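PDB 2GGO: 401aa long hypothetical glucose-1-phosphate thymidylyltransferase from Sulfolobus tokodaii, which probably acts as a bifunctional enzyme in UDP-N-acetylglucosamine and UDP-N-acetylgalactosamine synthesis, and probably also transfers a nucleotidyl group from dTTP or UTP to glucose 1-phosphate, releasing diphosphate. Local coordinates for residues A3-A8 with R47-I52; L232-D237 with D250-S255; A330-D335 with G351-G356. One frame throughout, in Å; residues are numbered along the deposited sequence.

Contact 1 (A3-A8 with R47-I52)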
ATOM      1  N   ALA A   3      -8.044  -9.226  17.583  1.00 38.04           N
ATOM      2  CA  ALA A   3      -7.164  -8.415  16.748  1.00 36.90           C
ATOM      3  C   ALA A   3      -7.892  -7.125  16.388  1.00 36.03           C
ATOM      4  O   ALA A   3      -9.100  -7.127  16.175  1.00 35.41           O
ATOM      5  CB  ALA A   3      -6.769  -9.175  15.509  1.00 36.13           C
ATOM      6  N   PHE A   4      -7.156  -6.013  16.371  1.00 36.56           N
ATOM      7  CA  PHE A   4      -7.675  -4.726  15.898  1.00 36.18           C
ATOM      8  C   PHE A   4      -6.762  -4.250  14.822  1.00 35.22           C
ATOM      9  O   PHE A   4      -5.556  -4.137  15.045  1.00 35.21           O
ATOM     10  CB  PHE A   4      -7.763  -3.682  17.019  1.00 37.25           C
ATOM     11  CG  PHE A   4      -8.805  -4.018  18.069  1.00 39.20           C
ATOM     12  CD1 PHE A   4     -10.076  -3.433  18.034  1.00 41.57           C
ATOM     13  CD2 PHE A   4      -8.525  -4.955  19.073  1.00 40.32           C
ATOM     14  CE1 PHE A   4     -11.055  -3.765  19.002  1.00 43.17           C
ATOM     15  CE2 PHE A   4      -9.501  -5.314  20.035  1.00 42.94           C
ATOM     16  CZ  PHE A   4     -10.765  -4.720  20.003  1.00 40.68           C
ATOM     17  N   ILE A   5      -7.334  -4.010  13.642  1.00 34.74           N
ATOM     18  CA  ILE A   5      -6.609  -3.381  12.515  1.00 33.52           C
ATOM     19  C   ILE A   5      -6.960  -1.901  12.482  1.00 33.90           C
ATOM     20  O   ILE A   5      -8.127  -1.554  12.389  1.00 34.13           O
ATOM     21  CB  ILE A   5      -6.942  -4.040  11.173  1.00 33.20           C
ATOM     22  CG1 ILE A   5      -6.581  -5.517  11.231  1.00 30.55           C
ATOM     23  CG2 ILE A   5      -6.143  -3.353  10.006  1.00 31.68           C
ATOM     24  CD1 ILE A   5      -7.307  -6.365  10.208  1.00 25.82           C
ATOM     25  N   LEU A   6      -5.955  -1.043  12.623  1.00 34.80           N
ATOM     26  CA  LEU A   6      -6.172   0.389  12.626  1.00 34.80           C
ATOM     27  C   LEU A   6      -6.035   0.880  11.172  1.00 35.72           C
ATOM     28  O   LEU A   6      -4.927   0.938  10.608  1.00 34.94           O
ATOM     29  CB  LEU A   6      -5.195   1.076  13.577  1.00 34.89           C
ATOM     30  CG  LEU A   6      -5.083   0.506  15.008  1.00 34.72           C
ATOM     31  CD1 LEU A   6      -4.109   1.280  15.893  1.00 34.78           C
ATOM     32  CD2 LEU A   6      -6.404   0.445  15.625  1.00 32.44           C
ATOM     33  N   ALA A   7      -7.197   1.170  10.584  1.00 36.38           N
ATOM     34  CA  ALA A   7      -7.354   1.548   9.179  1.00 37.83           C
ATOM     35  C   ALA A   7      -8.139   2.859   9.050  1.00 39.02           C
ATOM     36  O   ALA A   7      -8.998   2.994   8.176  1.00 39.44           O
ATOM     37  CB  ALA A   7      -8.062   0.444   8.437  1.00 37.16           C
ATOM     38  N   ALA A   8      -7.835   3.816   9.914  1.00 41.35           N
ATOM     39  CA  ALA A   8      -8.673   5.034  10.031  1.00 44.43           C
ATOM     40  C   ALA A   8      -8.162   6.363   9.451  1.00 46.21           C
ATOM     41  O   ALA A   8      -8.970   7.296   9.330  1.00 47.65           O
ATOM     42  CB  ALA A   8      -9.117   5.242  11.460  1.00 44.07           C
ATOM     43  N   ARG A  47      -9.547 -14.884  15.024  1.00 31.60           N
ATOM     44  CA  ARG A  47     -10.781 -14.868  14.214  1.00 32.19           C
ATOM     45  C   ARG A  47     -11.648 -13.682  14.529  1.00 33.89           C
ATOM     46  O   ARG A  47     -12.417 -13.182  13.680  1.00 33.89           O
ATOM     47  CB  ARG A  47     -11.588 -16.104  14.492  1.00 33.08           C
ATOM     48  CG  ARG A  47     -10.856 -17.362  14.221  1.00 33.74           C
ATOM     49  CD  ARG A  47     -10.515 -17.590  12.796  1.00 32.96           C
ATOM     50  NE  ARG A  47     -11.680 -17.579  11.933  1.00 30.70           N
ATOM     51  CZ  ARG A  47     -11.697 -18.107  10.710  1.00 35.52           C
ATOM     52  NH1 ARG A  47     -10.632 -18.767  10.225  1.00 34.85           N
ATOM     53  NH2 ARG A  47     -12.806 -18.006   9.972  1.00 37.35           N
ATOM     54  N   ASP A  48     -11.496 -13.220  15.764  1.00 34.64           N
ATOM     55  CA  ASP A  48     -12.225 -12.064  16.215  1.00 35.35           C
ATOM     56  C   ASP A  48     -11.474 -10.811  15.826  1.00 34.41           C
ATOM     57  O   ASP A  48     -10.672 -10.260  16.625  1.00 34.19           O
ATOM     58  CB  ASP A  48     -12.431 -12.116  17.713  1.00 37.00           C
ATOM     59  CG  ASP A  48     -13.390 -11.069  18.184  1.00 39.43           C
ATOM     60  OD1 ASP A  48     -13.773 -10.190  17.378  1.00 43.89           O
ATOM     61  OD2 ASP A  48     -13.759 -11.120  19.366  1.00 43.81           O
ATOM     62  N   ILE A  49     -11.741 -10.377  14.594  1.00 33.58           N
ATOM     63  CA  ILE A  49     -10.989  -9.264  14.005  1.00 32.09           C
ATOM     64  C   ILE A  49     -11.902  -8.076  13.868  1.00 32.15           C
ATOM     65  O   ILE A  49     -12.996  -8.209  13.385  1.00 31.61           O
ATOM     66  CB  ILE A  49     -10.336  -9.640  12.643  1.00 32.07           C
ATOM     67  CG1 ILE A  49      -9.546 -10.951  12.784  1.00 29.82           C
ATOM     68  CG2 ILE A  49      -9.493  -8.458  12.137  1.00 29.16           C
ATOM     69  CD1 ILE A  49      -9.264 -11.751  11.466  1.00 31.22           C
ATOM     70  N   THR A  50     -11.419  -6.927  14.305  1.00 32.52           N
ATOM     71  CA  THR A  50     -12.139  -5.688  14.225  1.00 34.09           C
ATOM     72  C   THR A  50     -11.298  -4.658  13.465  1.00 34.34           C
ATOM     73  O   THR A  50     -10.103  -4.461  13.772  1.00 34.27           O
ATOM     74  CB  THR A  50     -12.394  -5.129  15.621  1.00 34.68           C
ATOM     75  OG1 THR A  50     -13.144  -6.084  16.363  1.00 35.95           O
ATOM     76  CG2 THR A  50     -13.191  -3.821  15.553  1.00 34.81           C
ATOM     77  N   VAL A  51     -11.920  -3.971  12.509  1.00 34.79           N
ATOM     78  CA  VAL A  51     -11.269  -2.812  11.880  1.00 34.76           C
ATOM     79  C   VAL A  51     -11.782  -1.476  12.431  1.00 35.04           C
ATOM     80  O   VAL A  51     -12.965  -1.201  12.393  1.00 35.33           O
ATOM     81  CB  VAL A  51     -11.423  -2.830  10.342  1.00 35.01           C
ATOM     82  CG1 VAL A  51     -10.374  -1.944   9.708  1.00 33.20           C
ATOM     83  CG2 VAL A  51     -11.294  -4.226   9.840  1.00 33.73           C
ATOM     84  N   ILE A  52     -10.892  -0.648  12.943  1.00 36.02           N
ATOM     85  CA  ILE A  52     -11.266   0.729  13.260  1.00 37.92           C
ATOM     86  C   ILE A  52     -11.065   1.577  11.993  1.00 38.60           C
ATOM     87  O   ILE A  52      -9.995   1.597  11.393  1.00 37.98           O
ATOM     88  CB  ILE A  52     -10.476   1.268  14.448  1.00 38.36           C
ATOM     89  CG1 ILE A  52     -10.824   0.411  15.680  1.00 40.57           C
ATOM     90  CG2 ILE A  52     -10.808   2.753  14.707  1.00 39.39           C
ATOM     91  CD1 ILE A  52      -9.633   0.024  16.536  1.00 39.37           C
TER
HETATM   92  O   HOH W   1     -11.533  -7.634  17.825  1.00 47.29           O
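Strands 3-6 and 48-52 run parallel, their axes 4.7 Å apart and 23° askew, with A3 beside I49, F4 beside T50, I5 beside V51 and L6 beside I52. Hydrogen bonds alternate along the seam: A3 N to D48 O, T50 N to A3 O, I5 N to T50 O at 2.8 Å, I52 N to I5 O and finally A7 N to I52 O. With helix 33-43 between the two strands in sequence, this is a beta-alpha-beta crossover of the GT-A nucleotidyltransferase fold.

On the face carrying F4, T50, L6 and I52, the F4 ring leans obliquely on its neighbours and brings CD1 to 3.8 Å from T50 CB. I52 supplies the tightest apolar touch: chi2 of 137°, well off a staggered value, places CD1 just 3.4 Å from L6 CD2, while the same methyl also touches the phenyl ring. T50 OG1 stands beside its own backbone N (chi1 -59°) and meets water 1 at 2.7 Å; that water appears to donate to A3 O as well, and it sits over one face of the F4 ring, toward the rim.

On the face of A3, I5, I49 and V51 the segments offer only aliphatic side chains. I5 CD1 reaches I49 CG2 at 3.6 Å, and A7 CB meets V51 CG1 at the same 3.6 Å. Q37 and L41 of helix 33-43 pack on I5, while strand 92-97 continues the sheet beyond strand 2-6.

A8 probably belongs to the nucleoside triphosphate site and lies close to Q73. The chemistry is therefore a buried backbone ladder between an aliphatic layer and a mostly apolar one in which water 1 engages the T50 hydroxyl; its last rung, A7 N to I52 O, probably helps place the chain where it enters the likely nucleotide loop.

Contact 2 (L232-D237 with D250-S255)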
ATOM      1  N   LEU A 232      -3.595 -20.199 -16.619  1.00 42.83           N
ATOM      2  CA  LEU A 232      -5.004 -20.629 -16.563  1.00 41.98           C
ATOM      3  C   LEU A 232      -5.877 -19.895 -17.573  1.00 42.26           C
ATOM      4  O   LEU A 232      -7.095 -19.855 -17.410  1.00 42.76           O
ATOM      5  CB  LEU A 232      -5.606 -20.399 -15.160  1.00 41.86           C
ATOM      6  CG  LEU A 232      -4.847 -20.771 -13.875  1.00 39.80           C
ATOM      7  CD1 LEU A 232      -5.791 -20.700 -12.714  1.00 39.81           C
ATOM      8  CD2 LEU A 232      -4.215 -22.133 -13.940  1.00 39.84           C
ATOM      9  N   GLY A 233      -5.263 -19.284 -18.581  1.00 41.92           N
ATOM     10  CA  GLY A 233      -5.986 -18.469 -19.552  1.00 42.68           C
ATOM     11  C   GLY A 233      -5.804 -19.012 -20.959  1.00 43.26           C
ATOM     12  O   GLY A 233      -5.420 -20.175 -21.131  1.00 43.75           O
ATOM     13  N   ASN A 234      -6.073 -18.187 -21.970  1.00 43.22           N
ATOM     14  CA  ASN A 234      -5.987 -18.597 -23.352  1.00 43.09           C
ATOM     15  C   ASN A 234      -4.887 -17.792 -24.004  1.00 42.73           C
ATOM     16  O   ASN A 234      -4.921 -16.574 -23.941  1.00 43.29           O
ATOM     17  CB  ASN A 234      -7.328 -18.324 -24.033  1.00 44.00           C
ATOM     18  CG  ASN A 234      -7.249 -18.381 -25.545  1.00 47.31           C
ATOM     19  OD1 ASN A 234      -6.692 -19.334 -26.118  1.00 52.65           O
ATOM     20  ND2 ASN A 234      -7.830 -17.359 -26.216  1.00 49.34           N
ATOM     21  N   VAL A 235      -3.901 -18.464 -24.582  1.00 41.70           N
ATOM     22  CA  VAL A 235      -2.786 -17.815 -25.262  1.00 40.79           C
ATOM     23  C   VAL A 235      -2.739 -18.294 -26.697  1.00 41.30           C
ATOM     24  O   VAL A 235      -2.652 -19.506 -26.954  1.00 41.59           O
ATOM     25  CB  VAL A 235      -1.447 -18.130 -24.589  1.00 40.44           C
ATOM     26  CG1 VAL A 235      -0.293 -17.487 -25.341  1.00 38.21           C
ATOM     27  CG2 VAL A 235      -1.474 -17.679 -23.154  1.00 39.23           C
ATOM     28  N   GLU A 236      -2.797 -17.347 -27.638  1.00 40.73           N
ATOM     29  CA  GLU A 236      -2.909 -17.682 -29.044  1.00 40.49           C
ATOM     30  C   GLU A 236      -1.538 -18.022 -29.527  1.00 40.28           C
ATOM     31  O   GLU A 236      -0.572 -17.933 -28.765  1.00 40.10           O
ATOM     32  CB  GLU A 236      -3.428 -16.500 -29.844  1.00 39.95           C
ATOM     33  CG  GLU A 236      -4.846 -16.098 -29.529  1.00 40.64           C
ATOM     34  CD  GLU A 236      -5.376 -15.009 -30.466  1.00 41.22           C
ATOM     35  OE1 GLU A 236      -4.582 -14.343 -31.182  1.00 37.97           O
ATOM     36  OE2 GLU A 236      -6.623 -14.817 -30.471  1.00 44.58           O
ATOM     37  N   ASP A 237      -1.435 -18.399 -30.797  1.00 40.97           N
ATOM     38  CA  ASP A 237      -0.123 -18.639 -31.352  1.00 41.25           C
ATOM     39  C   ASP A 237       0.635 -17.332 -31.600  1.00 40.40           C
ATOM     40  O   ASP A 237       0.043 -16.263 -31.706  1.00 39.62           O
ATOM     41  CB  ASP A 237      -0.131 -19.599 -32.556  1.00 42.78           C
ATOM     42  CG  ASP A 237      -0.977 -19.115 -33.691  1.00 47.23           C
ATOM     43  OD1 ASP A 237      -1.394 -17.941 -33.695  1.00 54.72           O
ATOM     44  OD2 ASP A 237      -1.232 -19.918 -34.611  1.00 53.50           O
ATOM     45  N   ASP A 250      -9.630 -16.822 -17.575  1.00 39.75           N
ATOM     46  CA  ASP A 250     -10.377 -15.940 -18.441  1.00 39.20           C
ATOM     47  C   ASP A 250      -9.527 -14.922 -19.189  1.00 38.04           C
ATOM     48  O   ASP A 250     -10.045 -14.232 -20.051  1.00 37.77           O
ATOM     49  CB  ASP A 250     -11.545 -15.307 -17.694  1.00 39.67           C
ATOM     50  CG  ASP A 250     -12.511 -16.362 -17.185  1.00 42.28           C
ATOM     51  OD1 ASP A 250     -12.797 -17.288 -17.988  1.00 40.07           O
ATOM     52  OD2 ASP A 250     -12.936 -16.296 -15.996  1.00 45.69           O
ATOM     53  N   ALA A 251      -8.223 -14.880 -18.900  1.00 37.52           N
ATOM     54  CA  ALA A 251      -7.311 -13.979 -19.593  1.00 36.19           C
ATOM     55  C   ALA A 251      -6.987 -14.497 -20.996  1.00 36.13           C
ATOM     56  O   ALA A 251      -6.806 -15.710 -21.209  1.00 35.98           O
ATOM     57  CB  ALA A 251      -6.037 -13.708 -18.755  1.00 35.89           C
ATOM     58  N   GLU A 252      -6.945 -13.570 -21.952  1.00 34.70           N
ATOM     59  CA  GLU A 252      -6.771 -13.897 -23.362  1.00 34.83           C
ATOM     60  C   GLU A 252      -5.576 -13.130 -23.843  1.00 32.85           C
ATOM     61  O   GLU A 252      -5.525 -11.906 -23.657  1.00 32.20           O
ATOM     62  CB  GLU A 252      -8.001 -13.449 -24.160  1.00 34.22           C
ATOM     63  CG  GLU A 252      -8.139 -14.165 -25.535  1.00 39.53           C
ATOM     64  CD  GLU A 252      -8.908 -13.338 -26.623  1.00 39.99           C
ATOM     65  OE1 GLU A 252      -9.526 -12.271 -26.287  1.00 44.40           O
ATOM     66  OE2 GLU A 252      -8.881 -13.781 -27.820  1.00 44.07           O
ATOM     67  N   ILE A 253      -4.621 -13.836 -24.444  1.00 31.65           N
ATOM     68  CA  ILE A 253      -3.401 -13.242 -24.993  1.00 30.59           C
ATOM     69  C   ILE A 253      -3.230 -13.529 -26.493  1.00 30.60           C
ATOM     70  O   ILE A 253      -3.099 -14.663 -26.914  1.00 30.13           O
ATOM     71  CB  ILE A 253      -2.173 -13.720 -24.236  1.00 30.82           C
ATOM     72  CG1 ILE A 253      -2.434 -13.649 -22.704  1.00 31.23           C
ATOM     73  CG2 ILE A 253      -0.988 -12.960 -24.686  1.00 29.36           C
ATOM     74  CD1 ILE A 253      -1.229 -13.637 -21.843  1.00 31.75           C
ATOM     75  N   LYS A 254      -3.240 -12.461 -27.281  1.00 29.09           N
ATOM     76  CA  LYS A 254      -3.317 -12.508 -28.719  1.00 28.31           C
ATOM     77  C   LYS A 254      -1.957 -12.423 -29.330  1.00 28.02           C
ATOM     78  O   LYS A 254      -0.991 -11.939 -28.724  1.00 27.45           O
ATOM     79  CB  LYS A 254      -4.177 -11.353 -29.227  1.00 28.46           C
ATOM     80  CG  LYS A 254      -5.542 -11.307 -28.569  1.00 26.80           C
ATOM     81  CD  LYS A 254      -6.462 -10.348 -29.276  1.00 29.74           C
ATOM     82  CE  LYS A 254      -7.914 -10.304 -28.668  1.00 28.99           C
ATOM     83  NZ  LYS A 254      -8.614  -9.024 -29.056  1.00 30.61           N
ATOM     84  N   SER A 255      -1.891 -12.932 -30.544  1.00 26.65           N
ATOM     85  CA  SER A 255      -0.633 -13.141 -31.242  1.00 26.97           C
ATOM     86  C   SER A 255       0.177 -11.853 -31.363  1.00 26.68           C
ATOM     87  O   SER A 255      -0.378 -10.751 -31.353  1.00 27.49           O
ATOM     88  CB  SER A 255      -0.923 -13.758 -32.613  1.00 25.79           C
ATOM     89  OG  SER A 255      -1.833 -14.855 -32.456  1.00 27.95           O
TER
HETATM   90  O   HOH W   2      -9.522 -19.265 -19.044  1.00 52.55           O
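N234 N donates to A251 O at 2.7 Å, the shortest sound bond between these two neighbouring coils of the left-handed parallel beta-helix built by hexapeptide repeats. Eighteen residues separate each partner from its mate, N234 from E252 and V235 from I253, which is one full coil of three hexapeptide repeats. The ladder goes on with I253 N to N234 O and then E236 N to I253 O, the latter with a C=O...N angle of 175°. Strand 234-235 is the outermost of its sheet within the chain, and strand 252-253 continues the stack toward 270-271.

Side chains alternate across the sheet. V235 and I253 lie side by side and point the same way, V235 CG2 meeting I253 CB at 4.2 Å, and both touch I247 in the apolar interior of the helix, where I253 also packs on I265. N234 and E252 are on the other face, likewise side by side, with amide and carboxylate planes only 12° apart; the N234 amide nitrogen ND2 rests 3.3 Å from E252 CG, against the methylene rather than the carboxylate.

E236 extends from the end of the strand alongside K254. Its OE1 accepts from S255 N at 3.1 Å, on the anti side and 33° out of the carboxylate plane, tying a side chain of one coil to the backbone of the next. The other oxygen, OE2, faces E252, whose OE1 in turn has E270 OE2 close by; this row of acids probably costs some repulsion, eased by a long, weak ion pair from K254 to E270. At the opposite end, water 2 joins L232 O to D250 N. Within the row, E236 OE2 and E252 OE2 approach to 3.6 Å, their carboxylate planes steeply turned against each other.

Contact 3 (A330-D335 with G351-G356)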
ATOM      1  N   ALA A 330       6.099   9.864 -19.021  1.00 13.39           N
ATOM      2  CA  ALA A 330       7.514   9.999 -18.969  1.00 12.35           C
ATOM      3  C   ALA A 330       7.976   9.434 -17.625  1.00 13.03           C
ATOM      4  O   ALA A 330       7.335   9.696 -16.629  1.00 16.60           O
ATOM      5  CB  ALA A 330       7.807  11.422 -18.993  1.00  6.83           C
ATOM      6  N   ASN A 331       9.090   8.710 -17.574  1.00 16.71           N
ATOM      7  CA  ASN A 331       9.564   8.214 -16.283  1.00 19.06           C
ATOM      8  C   ASN A 331      10.958   8.695 -15.900  1.00 21.51           C
ATOM      9  O   ASN A 331      11.544   8.175 -14.945  1.00 22.22           O
ATOM     10  CB  ASN A 331       9.503   6.697 -16.195  1.00 18.92           C
ATOM     11  CG  ASN A 331      10.091   6.042 -17.342  1.00 21.85           C
ATOM     12  OD1 ASN A 331      10.414   6.679 -18.339  1.00 20.28           O
ATOM     13  ND2 ASN A 331      10.203   4.741 -17.263  1.00 10.45           N
ATOM     14  N   LEU A 332      11.467   9.699 -16.603  1.00 23.27           N
ATOM     15  CA  LEU A 332      12.823  10.215 -16.406  1.00 26.31           C
ATOM     16  C   LEU A 332      12.877  11.729 -16.645  1.00 29.35           C
ATOM     17  O   LEU A 332      12.405  12.173 -17.684  1.00 28.48           O
ATOM     18  CB  LEU A 332      13.727   9.506 -17.384  1.00 26.13           C
ATOM     19  CG  LEU A 332      15.247   9.599 -17.388  1.00 29.00           C
ATOM     20  CD1 LEU A 332      15.771   8.710 -16.266  1.00 26.58           C
ATOM     21  CD2 LEU A 332      15.650   9.070 -18.689  1.00 24.45           C
ATOM     22  N   ARG A 333      13.465  12.502 -15.712  1.00 33.44           N
ATOM     23  CA  ARG A 333      13.601  13.978 -15.864  1.00 38.96           C
ATOM     24  C   ARG A 333      14.704  14.305 -16.888  1.00 41.37           C
ATOM     25  O   ARG A 333      15.646  13.497 -17.073  1.00 39.16           O
ATOM     26  CB  ARG A 333      13.965  14.686 -14.544  1.00 38.85           C
ATOM     27  CG  ARG A 333      13.006  14.563 -13.359  1.00 40.74           C
ATOM     28  CD  ARG A 333      13.441  15.560 -12.233  1.00 42.78           C
ATOM     29  NE  ARG A 333      13.462  16.948 -12.733  1.00 50.71           N
ATOM     30  CZ  ARG A 333      12.407  17.774 -12.813  1.00 54.46           C
ATOM     31  NH1 ARG A 333      11.202  17.389 -12.390  1.00 55.82           N
ATOM     32  NH2 ARG A 333      12.553  19.007 -13.321  1.00 55.40           N
ATOM     33  N   PHE A 334      14.621  15.492 -17.520  1.00 45.48           N
ATOM     34  CA  PHE A 334      15.613  15.795 -18.584  1.00 49.50           C
ATOM     35  C   PHE A 334      17.011  15.725 -18.001  1.00 51.26           C
ATOM     36  O   PHE A 334      17.967  15.382 -18.703  1.00 52.33           O
ATOM     37  CB  PHE A 334      15.303  17.022 -19.489  1.00 49.77           C
ATOM     38  CG  PHE A 334      14.965  18.298 -18.753  1.00 53.73           C
ATOM     39  CD1 PHE A 334      15.909  19.348 -18.667  1.00 55.24           C
ATOM     40  CD2 PHE A 334      13.694  18.491 -18.170  1.00 56.09           C
ATOM     41  CE1 PHE A 334      15.603  20.586 -17.984  1.00 54.72           C
ATOM     42  CE2 PHE A 334      13.382  19.708 -17.474  1.00 55.01           C
ATOM     43  CZ  PHE A 334      14.346  20.757 -17.392  1.00 53.33           C
ATOM     44  N   ASP A 335      17.080  15.870 -16.674  1.00 53.46           N
ATOM     45  CA  ASP A 335      18.336  15.907 -15.915  1.00 55.00           C
ATOM     46  C   ASP A 335      18.611  14.689 -15.051  1.00 54.85           C
ATOM     47  O   ASP A 335      19.486  14.730 -14.207  1.00 54.98           O
ATOM     48  CB  ASP A 335      18.349  17.151 -15.018  1.00 56.10           C
ATOM     49  CG  ASP A 335      17.176  17.186 -14.060  1.00 59.87           C
ATOM     50  OD1 ASP A 335      17.075  16.249 -13.202  1.00 63.17           O
ATOM     51  OD2 ASP A 335      16.361  18.144 -14.189  1.00 62.33           O
ATOM     52  N   GLY A 351      13.203   8.776  -4.160  1.00 33.78           N
ATOM     53  CA  GLY A 351      14.346   7.869  -4.165  1.00 34.20           C
ATOM     54  C   GLY A 351      14.556   7.170  -5.492  1.00 34.91           C
ATOM     55  O   GLY A 351      15.478   6.369  -5.625  1.00 36.97           O
ATOM     56  N   ARG A 352      13.726   7.482  -6.493  1.00 33.88           N
ATOM     57  CA  ARG A 352      13.782   6.767  -7.754  1.00 32.34           C
ATOM     58  C   ARG A 352      14.181   7.708  -8.868  1.00 32.14           C
ATOM     59  O   ARG A 352      13.687   8.821  -8.969  1.00 31.75           O
ATOM     60  CB  ARG A 352      12.468   6.074  -8.057  1.00 32.53           C
ATOM     61  CG  ARG A 352      12.057   4.999  -7.048  1.00 32.22           C
ATOM     62  CD  ARG A 352      10.601   4.612  -7.263  1.00 33.49           C
ATOM     63  NE  ARG A 352      10.360   4.098  -8.620  1.00 34.64           N
ATOM     64  CZ  ARG A 352      10.130   2.827  -8.955  1.00 38.47           C
ATOM     65  NH1 ARG A 352      10.092   1.864  -8.032  1.00 37.18           N
ATOM     66  NH2 ARG A 352       9.952   2.510 -10.241  1.00 38.43           N
ATOM     67  N   ARG A 353      15.113   7.230  -9.670  1.00 32.42           N
ATOM     68  CA  ARG A 353      15.648   7.948 -10.805  1.00 33.89           C
ATOM     69  C   ARG A 353      14.614   7.840 -11.918  1.00 30.31           C
ATOM     70  O   ARG A 353      14.400   8.811 -12.660  1.00 29.88           O
ATOM     71  CB  ARG A 353      16.978   7.304 -11.262  1.00 33.51           C
ATOM     72  CG  ARG A 353      17.807   8.162 -12.279  1.00 39.46           C
ATOM     73  CD  ARG A 353      18.600   7.303 -13.321  1.00 39.07           C
ATOM     74  NE  ARG A 353      19.101   8.142 -14.413  1.00 48.91           N
ATOM     75  CZ  ARG A 353      19.274   7.752 -15.682  1.00 50.28           C
ATOM     76  NH1 ARG A 353      18.985   6.501 -16.056  1.00 49.45           N
ATOM     77  NH2 ARG A 353      19.738   8.635 -16.581  1.00 49.09           N
ATOM     78  N   LYS A 354      14.018   6.650 -12.015  1.00 28.63           N
ATOM     79  CA  LYS A 354      12.826   6.347 -12.883  1.00 26.70           C
ATOM     80  C   LYS A 354      11.477   6.217 -12.118  1.00 23.52           C
ATOM     81  O   LYS A 354      11.228   5.291 -11.299  1.00 21.67           O
ATOM     82  CB  LYS A 354      13.042   5.088 -13.707  1.00 27.49           C
ATOM     83  CG  LYS A 354      14.193   5.206 -14.722  1.00 27.51           C
ATOM     84  CD  LYS A 354      13.760   4.563 -16.012  1.00 30.64           C
ATOM     85  CE  LYS A 354      14.497   5.110 -17.196  1.00 32.42           C
ATOM     86  NZ  LYS A 354      15.590   4.136 -17.417  1.00 34.37           N
ATOM     87  N   LEU A 355      10.595   7.157 -12.392  1.00 20.02           N
ATOM     88  CA  LEU A 355       9.304   7.161 -11.760  1.00 17.37           C
ATOM     89  C   LEU A 355       8.363   7.879 -12.722  1.00 16.77           C
ATOM     90  O   LEU A 355       8.657   8.956 -13.177  1.00 15.57           O
ATOM     91  CB  LEU A 355       9.357   7.879 -10.407  1.00 19.31           C
ATOM     92  CG  LEU A 355       7.985   7.897  -9.695  1.00 20.26           C
ATOM     93  CD1 LEU A 355       7.557   6.440  -9.393  1.00 20.13           C
ATOM     94  CD2 LEU A 355       8.090   8.701  -8.450  1.00 24.22           C
ATOM     95  N   GLY A 356       7.280   7.223 -13.096  1.00 13.93           N
ATOM     96  CA  GLY A 356       6.279   7.868 -13.905  1.00 12.89           C
ATOM     97  C   GLY A 356       5.217   8.464 -13.031  1.00 14.33           C
ATOM     98  O   GLY A 356       5.504   9.331 -12.178  1.00 17.79           O
TER
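A long excursion leaves the beta-helix after strand 328-329, carries strands 340-343 and 346-349, and comes back to strand 358-359; this contact joins its outgoing leg, 330-335, to its returning leg, 351-356. One hydrogen bond links them directly: L355 N gives to N331 O at 2.9 Å, bent to 142° at the hydrogen. The same oxygen lies 3.0 Å from K354 CA in a CA-H...O contact, and a second such contact runs the other way, from N331 CA to L355 O at 3.3 Å.

N331 carries CG between its backbone N and carbonyl carbon (chi1 49°), which sets the amide group beside the K354 chain. Its nitrogen ND2 rests 3.8 Å from K354 CD and is hydrogen-bonded to D314, so the side chain ties the outgoing leg to a neighbouring loop.

Farther out, L332 CD1 sits over the centre of one face of the R353 guanidinium, 3.7 Å from CZ. The same methyl also touches K354 CE at 3.9 Å. R353 keeps its charge engaged at NH2 by a salt bridge to E336.

Within the returning leg, R352 grips K354 O side-on, with NE at 3.1 Å and NH2 at 3.2 Å, from opposite faces of the carbonyl plane. NH2 also forms a salt bridge with D314, which thereby reaches both legs. The chemistry is consistent with polar bonds to backbone oxygens and to D314 holding the base of the excursion, while the clearest apolar contribution is the L332 methyl laid over the R353 guanidinium.

The three contacts follow one another along the chain without overlap. Contact 1 belongs to the mixed sheet of the N-terminal GT-A nucleotidyltransferase domain, near the probable nucleotide site; contacts 2 and 3 belong to the C-terminal beta-helix. Contact 2 joins the first coils of that helix, whereas contact 3 closes an excursion that breaks the coil rhythm much later. Centres of contacts 2 and 3 are 33 Å apart, and contact 1 lies 40 Å from contact 2 and 38 Å from contact 3, on the other side of the chain's centre from the latter. None touch. Two different domains are thus represented, as expected of a probably bifunctional enzyme.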